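Local coordinates for acyl-[acyl-carrier-protein]--UDP-N-acetylglucosamine O-acyltransferase (Helicobacter pylori, PDB 1J2Z) that catalyses transfer of an (R)-3-hydroxyacyl chain from acyl carrier protein to UDP-N-acetylglucosamine, the first step of lipid A biosynthesis, at residues Leu224-Ser227 / Ala228-Glu231; Ala236-Pro239 / Phe240-Glu243. All blocks are in the same frame, centred on the assembly; numbering follows the deposited sequence.

Interaction 1 (Leu224-Ser227 / Ala228-Glu231); sequences LRES and AKLE
A bend at chi2 of Glu226 (-53°) and another at chi3 of Lys229 (-68°) bring the ends of these two side chains together, one turn apart on the first half of helix 224-234 in the C-terminal helical region of LpxA. The chains run side by side in the same direction, and the contact is an i to i+3 salt bridge in which Glu226 OE1 lies 3.0 Å from Lys229 NZ. The other carboxylate oxygen, OE2, stands 4.1 Å from Lys229 NZ, so the lysine engages one end of the carboxylate. On its way there the lysine chain passes over the preceding turn, with CG of Lys229 3.2 Å from the backbone O of Arg225. That carbonyl also accepts the i+4 bond from Lys229 N (3.0 Å), one of four successive alpha-helical bonds that begin with Ala228 N to Leu224 O and end with Glu231 N to Ser227 O. The guanidinium of Arg225 is directed elsewhere, its NH2 donating to the backbone O of Leu249 on helix 239-250, while Glu231 forms a salt bridge with Arg216 of helix 204-217. Leu224 and Ala228 pack against helix 239-250. On the outer side, Leu230 folds back along the helix, and its CG rests 3.3 Å from the backbone O of Glu226.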
loop_
_atom_site.group_PDB
_atom_site.type_symbol
_atom_site.label_atom_id
_atom_site.label_comp_id
_atom_site.label_asym_id
_atom_site.label_seq_id
_atom_site.Cartn_x
_atom_site.Cartn_y
_atom_site.Cartn_z
ATOM N N LEU A 224 25.352 -23.123 10.833
ATOM C CA LEU A 224 24.683 -22.402 11.905
ATOM C C LEU A 224 24.100 -23.432 12.870
ATOM O O LEU A 224 24.244 -23.320 14.085
ATOM C CB LEU A 224 23.553 -21.545 11.328
ATOM C CG LEU A 224 23.042 -20.328 12.099
ATOM C CD1 LEU A 224 21.761 -19.840 11.439
ATOM C CD2 LEU A 224 22.783 -20.676 13.543
ATOM N N ARG A 225 23.442 -24.439 12.308
ATOM C CA ARG A 225 22.821 -25.492 13.102
ATOM C C ARG A 225 23.814 -26.195 14.023
ATOM O O ARG A 225 23.546 -26.375 15.211
ATOM C CB ARG A 225 22.145 -26.504 12.174
ATOM C CG ARG A 225 21.644 -27.772 12.850
ATOM C CD ARG A 225 20.719 -28.541 11.913
ATOM N NE ARG A 225 19.412 -27.901 11.825
ATOM C CZ ARG A 225 18.403 -28.145 12.656
ATOM N NH1 ARG A 225 18.544 -29.026 13.637
ATOM N NH2 ARG A 225 17.257 -27.496 12.518
ATOM N N GLU A 226 24.961 -26.588 13.476
ATOM C CA GLU A 226 25.971 -27.266 14.278
ATOM C C GLU A 226 26.518 -26.365 15.379
ATOM O O GLU A 226 26.761 -26.821 16.493
ATOM C CB GLU A 226 27.114 -27.765 13.391
ATOM C CG GLU A 226 26.728 -28.920 12.475
ATOM C CD GLU A 226 26.091 -30.084 13.228
ATOM O OE1 GLU A 226 24.847 -30.215 13.204
ATOM O OE2 GLU A 226 26.835 -30.866 13.854
ATOM N N SER A 227 26.713 -25.087 15.073
ATOM C CA SER A 227 27.221 -24.158 16.075
ATOM C C SER A 227 26.177 -23.957 17.167
ATOM O O SER A 227 26.514 -23.822 18.345
ATOM C CB SER A 227 27.563 -22.809 15.435
ATOM O OG SER A 227 28.622 -22.948 14.508
ATOM N N ALA A 228 24.908 -23.942 16.772
ATOM C CA ALA A 228 23.821 -23.755 17.726
ATOM C C ALA A 228 23.766 -24.926 18.707
ATOM O O ALA A 228 23.655 -24.726 19.917
ATOM C CB ALA A 228 22.489 -23.618 16.989
ATOM N N LYS A 229 23.845 -26.144 18.178
ATOM C CA LYS A 229 23.806 -27.339 19.012
ATOM C C LYS A 229 24.991 -27.366 19.973
ATOM O O LYS A 229 24.839 -27.692 21.150
ATOM C CB LYS A 229 23.791 -28.594 18.131
ATOM C CG LYS A 229 22.590 -28.644 17.198
ATOM C CD LYS A 229 22.307 -30.033 16.655
ATOM C CE LYS A 229 23.388 -30.509 15.713
ATOM N NZ LYS A 229 22.973 -31.768 15.029
ATOM N N LEU A 230 26.169 -27.007 19.474
ATOM C CA LEU A 230 27.362 -26.981 20.310
ATOM C C LEU A 230 27.223 -25.919 21.387
ATOM O O LEU A 230 27.690 -26.091 22.513
ATOM C CB LEU A 230 28.603 -26.690 19.463
ATOM C CG LEU A 230 29.123 -27.849 18.612
ATOM C CD1 LEU A 230 30.231 -27.361 17.689
ATOM C CD2 LEU A 230 29.635 -28.955 19.530
ATOM N N GLU A 231 26.573 -24.818 21.032
ATOM C CA GLU A 231 26.369 -23.713 21.954
ATOM C C GLU A 231 25.479 -24.146 23.120
ATOM O O GLU A 231 25.669 -23.708 24.255
ATOM C CB GLU A 231 25.731 -22.544 21.206
ATOM C CG GLU A 231 26.098 -21.184 21.749
ATOM C CD GLU A 231 27.597 -20.962 21.772
ATOM O OE1 GLU A 231 28.257 -21.207 20.744
ATOM O OE2 GLU A 231 28.114 -20.536 22.821
#

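Interaction 2 (Ala236-Pro239 / Phe240-Glu243); sequences ANNP and FVKE
An asparagine N-cap starts helix 239-250, the last helix of the C-terminal helical region, just after the loop that leaves helix 224-234. Asn238 supplies the cap: with CG anti to its own backbone N (chi1 -176°), the carboxamide swings over the first turn and OD1 accepts from Val241 N at 3.0 Å. The N-H points well at the oxygen (159°), although the donor is tilted 33° from the carbonyl plane. Besides this bond, OD1 lies at the edge of the Phe240 ring, near its plane and 3.6 Å from CD1. CG2 of Val241 packs against the amide carbon CG of Asn238 at 3.6 Å, the two side chains crossing at about a right angle. Pro239 occupies the first helical position, and its CG comes within 3.7 Å of Phe240 CD1 as the two side chains run alongside each other. Backbone bonds then take over, from Lys242 N to Asn238 O and from Glu243 N to Pro239 O (2.8 Å). The extended lysine chain reaches back along the loop, placing CE of Lys242 3.0 Å from Ala236 O. Inward, Asn238 and Val241 touch Phe209 while Phe240 touches Ile210, all against helix 204-217. The cap thus gives Val241 N, which at a helix start has no i-4 carbonyl within the helix, a side-chain acceptor, and proline at the first position suits a site where no backbone N-H is needed for helical bonding.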
loop_
_atom_site.group_PDB
_atom_site.type_symbol
_atom_site.label_atom_id
_atom_site.label_comp_id
_atom_site.label_asym_id
_atom_site.label_seq_id
_atom_site.Cartn_x
_atom_site.Cartn_y
_atom_site.Cartn_z
ATOM N N ALA A 236 24.638 -25.273 28.741
ATOM C CA ALA A 236 23.359 -25.883 29.084
ATOM C C ALA A 236 22.546 -24.992 30.017
ATOM O O ALA A 236 21.322 -25.113 30.099
ATOM C CB ALA A 236 23.589 -27.240 29.727
ATOM N N ASN A 237 23.229 -24.098 30.723
ATOM C CA ASN A 237 22.559 -23.192 31.643
ATOM C C ASN A 237 22.852 -21.739 31.298
ATOM O O ASN A 237 23.798 -21.137 31.808
ATOM C CB ASN A 237 22.986 -23.483 33.081
ATOM C CG ASN A 237 22.642 -24.894 33.513
ATOM O OD1 ASN A 237 21.491 -25.322 33.416
ATOM N ND2 ASN A 237 23.640 -25.626 33.995
ATOM N N ASN A 238 22.028 -21.192 30.415
ATOM C CA ASN A 238 22.139 -19.811 29.972
ATOM C C ASN A 238 20.874 -19.541 29.177
ATOM O O ASN A 238 20.721 -20.021 28.055
ATOM C CB ASN A 238 23.368 -19.617 29.085
ATOM C CG ASN A 238 23.564 -18.171 28.680
ATOM O OD1 ASN A 238 22.719 -17.583 28.002
ATOM N ND2 ASN A 238 24.679 -17.585 29.098
ATOM N N PRO A 239 19.952 -18.758 29.751
ATOM C CA PRO A 239 18.679 -18.419 29.113
ATOM C C PRO A 239 18.806 -17.882 27.696
ATOM O O PRO A 239 18.050 -18.275 26.814
ATOM C CB PRO A 239 18.081 -17.395 30.073
ATOM C CG PRO A 239 19.298 -16.697 30.597
ATOM C CD PRO A 239 20.222 -17.854 30.884
ATOM N N PHE A 240 19.764 -16.989 27.478
ATOM C CA PHE A 240 19.955 -16.398 26.160
ATOM C C PHE A 240 20.359 -17.423 25.108
ATOM O O PHE A 240 19.855 -17.395 23.985
ATOM C CB PHE A 240 20.983 -15.273 26.246
ATOM C CG PHE A 240 20.659 -14.259 27.303
ATOM C CD1 PHE A 240 21.282 -14.307 28.549
ATOM C CD2 PHE A 240 19.689 -13.288 27.077
ATOM C CE1 PHE A 240 20.943 -13.406 29.554
ATOM C CE2 PHE A 240 19.341 -12.380 28.078
ATOM C CZ PHE A 240 19.971 -12.441 29.318
ATOM N N VAL A 241 21.261 -18.327 25.468
ATOM C CA VAL A 241 21.690 -19.362 24.539
ATOM C C VAL A 241 20.487 -20.237 24.201
ATOM O O VAL A 241 20.260 -20.582 23.036
ATOM C CB VAL A 241 22.801 -20.238 25.158
ATOM C CG1 VAL A 241 23.064 -21.463 24.286
ATOM C CG2 VAL A 241 24.070 -19.419 25.309
ATOM N N LYS A 242 19.712 -20.586 25.226
ATOM C CA LYS A 242 18.532 -21.424 25.037
ATOM C C LYS A 242 17.522 -20.752 24.113
ATOM O O LYS A 242 17.010 -21.364 23.174
ATOM C CB LYS A 242 17.857 -21.713 26.385
ATOM C CG LYS A 242 18.714 -22.494 27.369
ATOM C CD LYS A 242 17.933 -22.820 28.640
ATOM C CE LYS A 242 18.769 -23.645 29.610
ATOM N NZ LYS A 242 18.021 -23.991 30.853
ATOM N N GLU A 243 17.240 -19.488 24.394
ATOM C CA GLU A 243 16.281 -18.715 23.615
ATOM C C GLU A 243 16.699 -18.575 22.155
ATOM O O GLU A 243 15.899 -18.776 21.245
ATOM C CB GLU A 243 16.133 -17.328 24.234
ATOM C CG GLU A 243 15.057 -16.476 23.610
ATOM C CD GLU A 243 14.910 -15.144 24.315
ATOM O OE1 GLU A 243 13.970 -14.394 23.972
ATOM O OE2 GLU A 243 15.737 -14.848 25.208
#

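How the interactions relate
Along the chain from the N terminus, the left-handed parallel beta-helix comes first, followed by the helical region that holds both contacts. Interaction 1 spans successive turns of helix 224-234; interaction 2 follows it in series, where the loop after that helix turns into helix 239-250. Neither nests in nor crosses the other, and each is local, so neither closes a long loop. Their centres lie about 13 Å apart, and they meet where CG1 of Val241 packs 3.4 Å from the backbone O of Glu231. The two consecutive helices are thereby joined to each other, and side chains from both contacts also reach helix 204-217.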